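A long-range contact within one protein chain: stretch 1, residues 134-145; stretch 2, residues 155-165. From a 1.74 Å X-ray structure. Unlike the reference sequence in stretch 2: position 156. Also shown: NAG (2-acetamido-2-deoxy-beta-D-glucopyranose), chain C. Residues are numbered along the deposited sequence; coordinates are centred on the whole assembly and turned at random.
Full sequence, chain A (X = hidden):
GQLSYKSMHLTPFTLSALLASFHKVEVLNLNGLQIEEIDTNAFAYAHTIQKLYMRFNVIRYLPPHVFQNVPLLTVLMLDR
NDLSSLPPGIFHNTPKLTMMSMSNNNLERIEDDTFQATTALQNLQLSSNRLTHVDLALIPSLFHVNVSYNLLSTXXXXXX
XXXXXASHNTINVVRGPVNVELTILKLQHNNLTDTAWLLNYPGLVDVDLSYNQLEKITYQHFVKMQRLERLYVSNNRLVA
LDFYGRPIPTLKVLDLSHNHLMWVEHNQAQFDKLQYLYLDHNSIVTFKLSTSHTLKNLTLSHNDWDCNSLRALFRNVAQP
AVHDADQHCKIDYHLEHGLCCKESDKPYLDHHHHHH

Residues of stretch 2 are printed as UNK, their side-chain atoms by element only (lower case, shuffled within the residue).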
ATOM      1  N   VAL A 134      -6.949 -17.521 -15.244  1.00 17.89           N
ATOM      2  CA  VAL A 134      -5.637 -18.112 -15.379  1.00 18.86           C
ATOM      3  C   VAL A 134      -5.783 -19.628 -15.241  1.00 19.79           C
ATOM      4  O   VAL A 134      -6.225 -20.115 -14.195  1.00 20.53           O
ATOM      5  CB  VAL A 134      -4.596 -17.549 -14.386  1.00 18.28           C
ATOM      6  CG1 VAL A 134      -5.062 -17.655 -12.943  1.00 18.20           C
ATOM      7  CG2 VAL A 134      -3.260 -18.248 -14.600  1.00 18.26           C
ATOM      8  N   ASP A 135      -5.446 -20.360 -16.299  1.00 20.77           N
ATOM      9  CA  ASP A 135      -5.546 -21.825 -16.272  1.00 21.35           C
ATOM     10  C   ASP A 135      -4.225 -22.428 -15.813  1.00 20.51           C
ATOM     11  O   ASP A 135      -3.351 -22.767 -16.629  1.00 20.40           O
ATOM     12  CB  ASP A 135      -5.955 -22.401 -17.637  1.00 22.84           C
ATOM     13  CG  ASP A 135      -6.243 -23.905 -17.569  1.00 25.01           C
ATOM     14  OD1 ASP A 135      -5.900 -24.539 -16.553  1.00 24.36           O
ATOM     15  OD2 ASP A 135      -6.830 -24.462 -18.532  1.00 27.15           O
ATOM     16  N   LEU A 136      -4.076 -22.542 -14.492  1.00 19.69           N
ATOM     17  CA  LEU A 136      -2.853 -23.071 -13.897  1.00 19.65           C
ATOM     18  C   LEU A 136      -2.643 -24.543 -14.226  1.00 20.44           C
ATOM     19  O   LEU A 136      -1.511 -25.020 -14.249  1.00 20.27           O
ATOM     20  CB  LEU A 136      -2.875 -22.897 -12.365  1.00 19.02           C
ATOM     21  CG  LEU A 136      -3.047 -21.477 -11.833  1.00 18.26           C
ATOM     22  CD1 LEU A 136      -3.433 -21.505 -10.348  1.00 17.84           C
ATOM     23  CD2 LEU A 136      -1.771 -20.677 -12.078  1.00 17.62           C
ATOM     24  N   ALA A 137      -3.739 -25.249 -14.499  1.00 21.66           N
ATOM     25  CA  ALA A 137      -3.704 -26.693 -14.756  1.00 23.52           C
ATOM     26  C   ALA A 137      -2.940 -27.057 -16.027  1.00 25.19           C
ATOM     27  O   ALA A 137      -2.506 -28.188 -16.194  1.00 25.88           O
ATOM     28  CB  ALA A 137      -5.122 -27.248 -14.809  1.00 23.88           C
ATOM     29  N   LEU A 138      -2.760 -26.083 -16.909  1.00 27.77           N
ATOM     30  CA  LEU A 138      -1.915 -26.234 -18.086  1.00 29.67           C
ATOM     31  C   LEU A 138      -0.422 -26.296 -17.799  1.00 29.86           C
ATOM     32  O   LEU A 138       0.354 -26.649 -18.689  1.00 33.26           O
ATOM     33  CB  LEU A 138      -2.161 -25.065 -19.041  1.00 31.77           C
ATOM     34  CG  LEU A 138      -3.450 -25.175 -19.836  1.00 33.80           C
ATOM     35  CD1 LEU A 138      -3.686 -23.896 -20.633  1.00 33.82           C
ATOM     36  CD2 LEU A 138      -3.394 -26.400 -20.750  1.00 34.79           C
ATOM     37  N   ILE A 139      -0.007 -25.956 -16.578  1.00 26.54           N
ATOM     38  CA  ILE A 139       1.396 -25.808 -16.237  1.00 24.66           C
ATOM     39  C   ILE A 139       1.791 -26.865 -15.190  1.00 23.86           C
ATOM     40  O   ILE A 139       1.885 -26.558 -13.989  1.00 21.75           O
ATOM     41  CB  ILE A 139       1.652 -24.386 -15.694  1.00 24.91           C
ATOM     42  CG1 ILE A 139       0.918 -23.328 -16.534  1.00 24.94           C
ATOM     43  CG2 ILE A 139       3.145 -24.083 -15.601  1.00 24.52           C
ATOM     44  CD1 ILE A 139       0.744 -22.016 -15.808  1.00 24.87           C
ATOM     45  N   PRO A 140       2.038 -28.114 -15.627  1.00 22.20           N
ATOM     46  CA  PRO A 140       2.289 -29.213 -14.687  1.00 21.58           C
ATOM     47  C   PRO A 140       3.604 -29.161 -13.898  1.00 20.36           C
ATOM     48  O   PRO A 140       3.758 -29.896 -12.912  1.00 19.60           O
ATOM     49  CB  PRO A 140       2.197 -30.471 -15.578  1.00 23.07           C
ATOM     50  CG  PRO A 140       2.467 -29.992 -16.941  1.00 23.22           C
ATOM     51  CD  PRO A 140       1.972 -28.592 -17.029  1.00 22.95           C
ATOM     52  N   SER A 141       4.519 -28.277 -14.290  1.00 19.11           N
ATOM     53  CA  SER A 141       5.768 -28.091 -13.579  1.00 18.53           C
ATOM     54  C   SER A 141       5.557 -27.317 -12.279  1.00 16.99           C
ATOM     55  O   SER A 141       6.446 -27.284 -11.433  1.00 16.28           O
ATOM     56  CB  SER A 141       6.795 -27.370 -14.470  1.00 18.57           C
ATOM     57  OG  SER A 141       6.274 -26.176 -15.028  1.00 18.18           O
ATOM     58  N   LEU A 142       4.395 -26.691 -12.107  1.00 16.54           N
ATOM     59  CA  LEU A 142       4.202 -25.823 -10.914  1.00 15.99           C
ATOM     60  C   LEU A 142       4.312 -26.583  -9.600  1.00 16.33           C
ATOM     61  O   LEU A 142       3.789 -27.681  -9.452  1.00 16.45           O
ATOM     62  CB  LEU A 142       2.867 -25.070 -10.972  1.00 16.00           C
ATOM     63  CG  LEU A 142       2.775 -23.975 -12.027  1.00 16.22           C
ATOM     64  CD1 LEU A 142       1.350 -23.446 -12.141  1.00 16.57           C
ATOM     65  CD2 LEU A 142       3.739 -22.817 -11.782  1.00 16.11           C
ATOM     66  N   PHE A 143       5.029 -25.976  -8.654  1.00 16.41           N
ATOM     67  CA  PHE A 143       5.277 -26.540  -7.338  1.00 16.92           C
ATOM     68  C   PHE A 143       4.681 -25.622  -6.260  1.00 15.35           C
ATOM     69  O   PHE A 143       4.087 -26.107  -5.294  1.00 14.36           O
ATOM     70  CB  PHE A 143       6.788 -26.702  -7.144  1.00 19.31           C
ATOM     71  CG  PHE A 143       7.178 -27.316  -5.830  1.00 21.69           C
ATOM     72  CD1 PHE A 143       6.885 -28.642  -5.552  1.00 23.28           C
ATOM     73  CD2 PHE A 143       7.891 -26.577  -4.892  1.00 23.35           C
ATOM     74  CE1 PHE A 143       7.237 -29.202  -4.337  1.00 24.26           C
ATOM     75  CE2 PHE A 143       8.256 -27.134  -3.677  1.00 23.82           C
ATOM     76  CZ  PHE A 143       7.935 -28.452  -3.409  1.00 24.64           C
ATOM     77  N   HIS A 144       4.901 -24.308  -6.400  1.00 14.72           N
ATOM     78  CA  HIS A 144       4.401 -23.313  -5.433  1.00 14.28           C
ATOM     79  C   HIS A 144       3.706 -22.225  -6.228  1.00 13.32           C
ATOM     80  O   HIS A 144       4.315 -21.644  -7.132  1.00 12.42           O
ATOM     81  CB  HIS A 144       5.545 -22.663  -4.655  1.00 15.60           C
ATOM     82  CG  HIS A 144       6.024 -23.453  -3.490  1.00 17.25           C
ATOM     83  ND1 HIS A 144       6.836 -22.905  -2.524  1.00 19.55           N
ATOM     84  CD2 HIS A 144       5.791 -24.730  -3.109  1.00 18.33           C
ATOM     85  CE1 HIS A 144       7.101 -23.820  -1.609  1.00 20.14           C
ATOM     86  NE2 HIS A 144       6.479 -24.938  -1.946  1.00 19.40           N
ATOM     87  N   VAL A 145       2.434 -21.959  -5.916  1.00 12.22           N
ATOM     88  CA  VAL A 145       1.655 -21.011  -6.658  1.00 12.28           C
ATOM     89  C   VAL A 145       0.872 -20.080  -5.717  1.00 11.72           C
ATOM     90  O   VAL A 145       0.268 -20.540  -4.749  1.00 11.39           O
ATOM     91  CB  VAL A 145       0.645 -21.731  -7.567  1.00 13.01           C
ATOM     92  CG1 VAL A 145      -0.212 -20.706  -8.272  1.00 13.46           C
ATOM     93  CG2 VAL A 145       1.372 -22.614  -8.589  1.00 13.64           C
ATOM     94  N   UNK A 155     -11.097 -22.316 -10.097  1.00 17.54           N
ATOM     95  CA  UNK A 155      -9.691 -22.621  -9.811  1.00 17.27           C
ATOM     96  C   UNK A 155      -9.337 -23.980 -10.385  1.00 18.08           C
ATOM     97  O   UNK A 155      -9.799 -25.006  -9.885  1.00 18.30           O
ATOM     98  c   UNK A 155      -7.944 -23.067  -6.351  1.00 16.03           C
ATOM     99  c   UNK A 155      -8.003 -22.899  -7.853  1.00 16.11           C
ATOM    100  c   UNK A 155      -9.436 -22.594  -8.302  1.00 16.61           C
ATOM    101  c   UNK A 155      -7.061 -21.790  -8.322  1.00 16.01           C
ATOM    102  N   UNK A 156      -8.520 -23.985 -11.437  1.00 18.71           N
ATOM    103  CA  UNK A 156      -7.971 -25.214 -11.966  1.00 19.44           C
ATOM    104  C   UNK A 156      -6.636 -25.483 -11.283  1.00 18.82           C
ATOM    105  O   UNK A 156      -5.710 -24.705 -11.405  1.00 19.40           O
ATOM    106  c   UNK A 156      -7.792 -25.112 -13.474  1.00 20.22           C
ATOM    107  N   UNK A 157      -6.554 -26.573 -10.543  1.00 18.42           N
ATOM    108  CA  UNK A 157      -5.342 -26.891  -9.793  1.00 18.23           C
ATOM    109  C   UNK A 157      -4.487 -27.837 -10.629  1.00 18.73           C
ATOM    110  O   UNK A 157      -4.976 -28.884 -11.064  1.00 19.50           O
ATOM    111  c   UNK A 157      -5.691 -27.508  -8.423  1.00 18.06           C
ATOM    112  c   UNK A 157      -4.423 -27.937  -7.687  1.00 17.81           C
ATOM    113  c   UNK A 157      -6.910 -26.958  -6.238  1.00 17.49           C
ATOM    114  c   UNK A 157      -6.464 -26.477  -7.585  1.00 17.41           C
ATOM    115  N   UNK A 158      -3.207 -27.482 -10.859  1.00 18.43           N
ATOM    116  CA  UNK A 158      -2.342 -28.387 -11.630  1.00 18.97           C
ATOM    117  C   UNK A 158      -2.025 -29.699 -10.880  1.00 19.17           C
ATOM    118  O   UNK A 158      -2.307 -29.840  -9.682  1.00 18.91           O
ATOM    119  c   UNK A 158      -2.524 -26.224 -10.501  1.00 17.83           C
ATOM    120  c   UNK A 158      -1.074 -27.551 -11.884  1.00 18.86           C
ATOM    121  c   UNK A 158      -1.087 -26.501 -10.842  1.00 18.07           C
ATOM    122  N   UNK A 159      -1.436 -30.633 -11.605  1.00 19.70           N
ATOM    123  CA  UNK A 159      -1.369 -32.030 -11.176  1.00 20.47           C
ATOM    124  C   UNK A 159      -0.402 -32.299 -10.025  1.00 20.09           C
ATOM    125  O   UNK A 159      -0.554 -33.286  -9.308  1.00 20.25           O
ATOM    126  c   UNK A 159       0.440 -32.797 -12.787  1.00 22.02           C
ATOM    127  c   UNK A 159      -1.420 -34.394 -12.098  1.00 22.93           C
ATOM    128  c   UNK A 159      -1.531 -35.219 -13.351  1.00 23.96           C
ATOM    129  c   UNK A 159      -1.027 -32.939 -12.383  1.00 21.70           C
ATOM    130  N   UNK A 160       0.600 -31.447  -9.859  1.00 19.24           N
ATOM    131  CA  UNK A 160       1.665 -31.709  -8.879  1.00 18.98           C
ATOM    132  C   UNK A 160       2.078 -30.510  -8.035  1.00 18.18           C
ATOM    133  O   UNK A 160       3.137 -30.535  -7.414  1.00 17.97           O
ATOM    134  c   UNK A 160       2.884 -32.277  -9.595  1.00 19.79           C
ATOM    135  N   UNK A 161       1.263 -29.462  -8.001  1.00 17.73           N
ATOM    136  CA  UNK A 161       1.528 -28.339  -7.103  1.00 16.89           C
ATOM    137  C   UNK A 161       1.459 -28.815  -5.651  1.00 17.13           C
ATOM    138  O   UNK A 161       0.574 -29.599  -5.280  1.00 17.02           O
ATOM    139  c   UNK A 161       0.583 -27.133  -7.380  1.00 16.90           C
ATOM    140  c   UNK A 161      -0.883 -27.495  -7.189  1.00 17.15           C
ATOM    141  c   UNK A 161       0.941 -25.943  -6.508  1.00 16.38           C
ATOM    142  N   UNK A 162       2.426 -28.359  -4.855  1.00 16.91           N
ATOM    143  CA  UNK A 162       2.575 -28.772  -3.462  1.00 17.37           C
ATOM    144  C   UNK A 162       1.954 -27.745  -2.521  1.00 16.06           C
ATOM    145  O   UNK A 162       1.413 -28.101  -1.479  1.00 15.51           O
ATOM    146  c   UNK A 162       4.355 -29.420  -1.700  1.00 20.96           C
ATOM    147  c   UNK A 162       4.063 -28.948  -3.124  1.00 18.92           C
ATOM    148  c   UNK A 162       4.576 -28.293  -0.691  1.00 22.32           C
ATOM    149  o   UNK A 162       4.913 -27.163  -1.092  1.00 24.24           O
ATOM    150  o   UNK A 162       4.421 -28.538   0.536  1.00 24.64           O
ATOM    151  N   UNK A 163       2.064 -26.469  -2.863  1.00 15.11           N
ATOM    152  CA  UNK A 163       1.451 -25.430  -2.057  1.00 15.04           C
ATOM    153  C   UNK A 163       0.770 -24.424  -2.963  1.00 13.91           C
ATOM    154  O   UNK A 163       1.380 -23.907  -3.902  1.00 12.81           O
ATOM    155  o   UNK A 163       2.071 -22.388   1.675  1.00 23.28           O
ATOM    156  c   UNK A 163       1.867 -23.575  -0.377  1.00 18.90           C
ATOM    157  o   UNK A 163       3.917 -23.402   0.918  1.00 25.38           O
ATOM    158  c   UNK A 163       2.473 -24.732  -1.148  1.00 16.55           C
ATOM    159  c   UNK A 163       2.680 -23.103   0.828  1.00 21.88           C
ATOM    160  N   UNK A 164      -0.491 -24.137  -2.658  1.00 12.59           N
ATOM    161  CA  UNK A 164      -1.286 -23.252  -3.471  1.00 12.93           C
ATOM    162  C   UNK A 164      -2.101 -22.306  -2.609  1.00 11.77           C
ATOM    163  O   UNK A 164      -2.854 -22.752  -1.752  1.00 11.54           O
ATOM    164  c   UNK A 164      -3.209 -23.287  -5.242  1.00 15.53           C
ATOM    165  c   UNK A 164      -3.915 -24.266  -6.158  1.00 17.20           C
ATOM    166  c   UNK A 164      -2.198 -24.052  -4.393  1.00 14.23           C
ATOM    167  c   UNK A 164      -2.581 -22.207  -6.082  1.00 16.50           C
ATOM    168  N   UNK A 165      -1.918 -21.005  -2.830  1.00 10.96           N
ATOM    169  CA  UNK A 165      -2.686 -19.987  -2.139  1.00 10.53           C
ATOM    170  C   UNK A 165      -3.580 -19.296  -3.170  1.00 10.37           C
ATOM    171  O   UNK A 165      -3.095 -18.633  -4.084  1.00  9.63           O
ATOM    172  o   UNK A 165      -1.903 -17.352   0.352  1.00 11.35           O
ATOM    173  c   UNK A 165      -2.552 -17.994  -0.527  1.00 10.79           C
ATOM    174  c   UNK A 165      -1.776 -19.001  -1.398  1.00 10.67           C
ATOM    175  o   UNK A 165      -3.782 -17.814  -0.709  1.00 10.26           O
TER
HETATM  176  C1  NAG C   1       0.481 -15.128  -1.134  1.00 17.63           C
HETATM  177  C2  NAG C   1       1.191 -15.472   0.175  1.00 19.25           C
HETATM  178  C3  NAG C   1       0.689 -14.560   1.299  1.00 22.44           C
HETATM  179  C4  NAG C   1       0.838 -13.095   0.920  1.00 26.90           C
HETATM  180  C5  NAG C   1       0.260 -12.869  -0.481  1.00 26.03           C
HETATM  181  C6  NAG C   1       0.578 -11.444  -0.943  1.00 28.51           C
HETATM  182  C7  NAG C   1       1.724 -17.658   1.105  1.00 20.20           C
HETATM  183  C8  NAG C   1       1.241 -19.007   1.530  1.00 20.99           C
HETATM  184  N2  NAG C   1       0.854 -16.808   0.578  1.00 18.31           N
HETATM  185  O3  NAG C   1       1.347 -14.848   2.522  1.00 20.39           O
HETATM  186  O4  NAG C   1       0.047 -12.283   1.796  1.00 33.16           O
HETATM  187  O5  NAG C   1       0.785 -13.785  -1.429  1.00 21.41           O
HETATM  188  O6  NAG C   1      -0.659 -10.760  -0.873  1.00 37.11           O
HETATM  189  O7  NAG C   1       2.904 -17.371   1.248  1.00 21.51           O
HETATM  190  O   HOH W   1      -7.827 -20.720 -11.988  1.00 30.50           O
HETATM  191  O   HOH W   2      -6.032 -22.385 -12.675  1.00 33.47           O
HETATM  192  O   HOH W   3      -1.451 -30.099 -14.508  1.00 18.91           O
HETATM  193  O   HOH W   4       1.902 -29.037 -10.967  1.00 18.67           O

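Position 155 has four side-chain carbons, forked at the second. Its CA-to-CB bond points away from stretch 1, yet one tip returns near Leu-136. This is Leu-155; its CD1 lies 4.2 Å from Leu-136 CD1.

Position 156 carries one carbon, aimed toward stretch 1, with its CB 3.7 Å from Ala-137 CB and 3.7 Å from Asp-135 OD1. It is Ala-156, where the reference sequence has valine. A water beside it accepts from Leu-136 N (2.7 Å) and lies 2.7 Å from Ala-156 O, bridging two backbones that do not bond directly here.

Position 157 has four carbons, forked at the first with one arm two carbons long: Ile-157. Its CA-to-CB bond points away from stretch 1, and its side chain makes no contact there.

At position 158 three carbons close a ring onto the backbone N, so the residue is Pro-158. The CA atoms come closest here, with Ala-137 CA 3.8 Å from Pro-158 CA. The ring packs with its CD 3.8 Å from Leu-136 CB and its CG 4.1 Å from Leu-142 CD1, and having no N-H it asks for no acceptor.

Position 159 again has four carbons forked at the first, one arm two carbons long. This is Ile-159; its CG2 lies 4.0 Å from Pro-140 CB, while the end of the side chain leads away. Its N donates to a water (3.0 Å) that in turn donates to Ala-137 O (2.8 Å).

Position 160 has a single carbon, its CB 4.2 Å from Pro-140 O: Ala-160. Another water accepts from its N (3.0 Å) and donates to both Pro-140 O and Leu-142 O (2.8 Å each).

Position 161 has one carbon carrying two more, the pattern of Val-161. Its CG2 sits 3.9 Å from Val-145 CG2, and its CA makes a CA-H...O contact with Leu-142 O at 3.3 Å.

Position 162 shows three carbons, the third carrying two oxygens. It is Glu-162, pointing toward stretch 1: its CB is 3.4 Å from Phe-143 CE1, and OE1 takes a weak hydrogen bond from His-144 NE2 (2.9 Å) at the ring's edge.

Position 163 has the same atoms in an extended chain: Glu-163. Its OE1 lies over one face of the His-144 ring.

Position 164 has four carbons, forked at the second. In Leu-164, CD1 reaches Val-145 CG1 at 3.6 Å.

Position 165 has two carbons, the second carrying two oxygens: Asp-165. Its OD2 accepts from NAG N2 at 2.8 Å.

The contact changes method along its length. First, the side chains of Ala-156 and Pro-158 pack against Leu-136 and Ala-137, and waters link the polar backbone atoms. Then Phe-143 O accepts from both Glu-162 N (2.8 Å) and Glu-163 N (3.2 Å), Val-145 N donates to Glu-163 O (3.0 Å), and Asp-165 N donates to Val-145 O (2.9 Å). These bonds set a parallel register, placing His-144 and Glu-163 on one face, Val-145 and Leu-164 on the other.

Stretch 2 (155-165) LAIPIAVEELD
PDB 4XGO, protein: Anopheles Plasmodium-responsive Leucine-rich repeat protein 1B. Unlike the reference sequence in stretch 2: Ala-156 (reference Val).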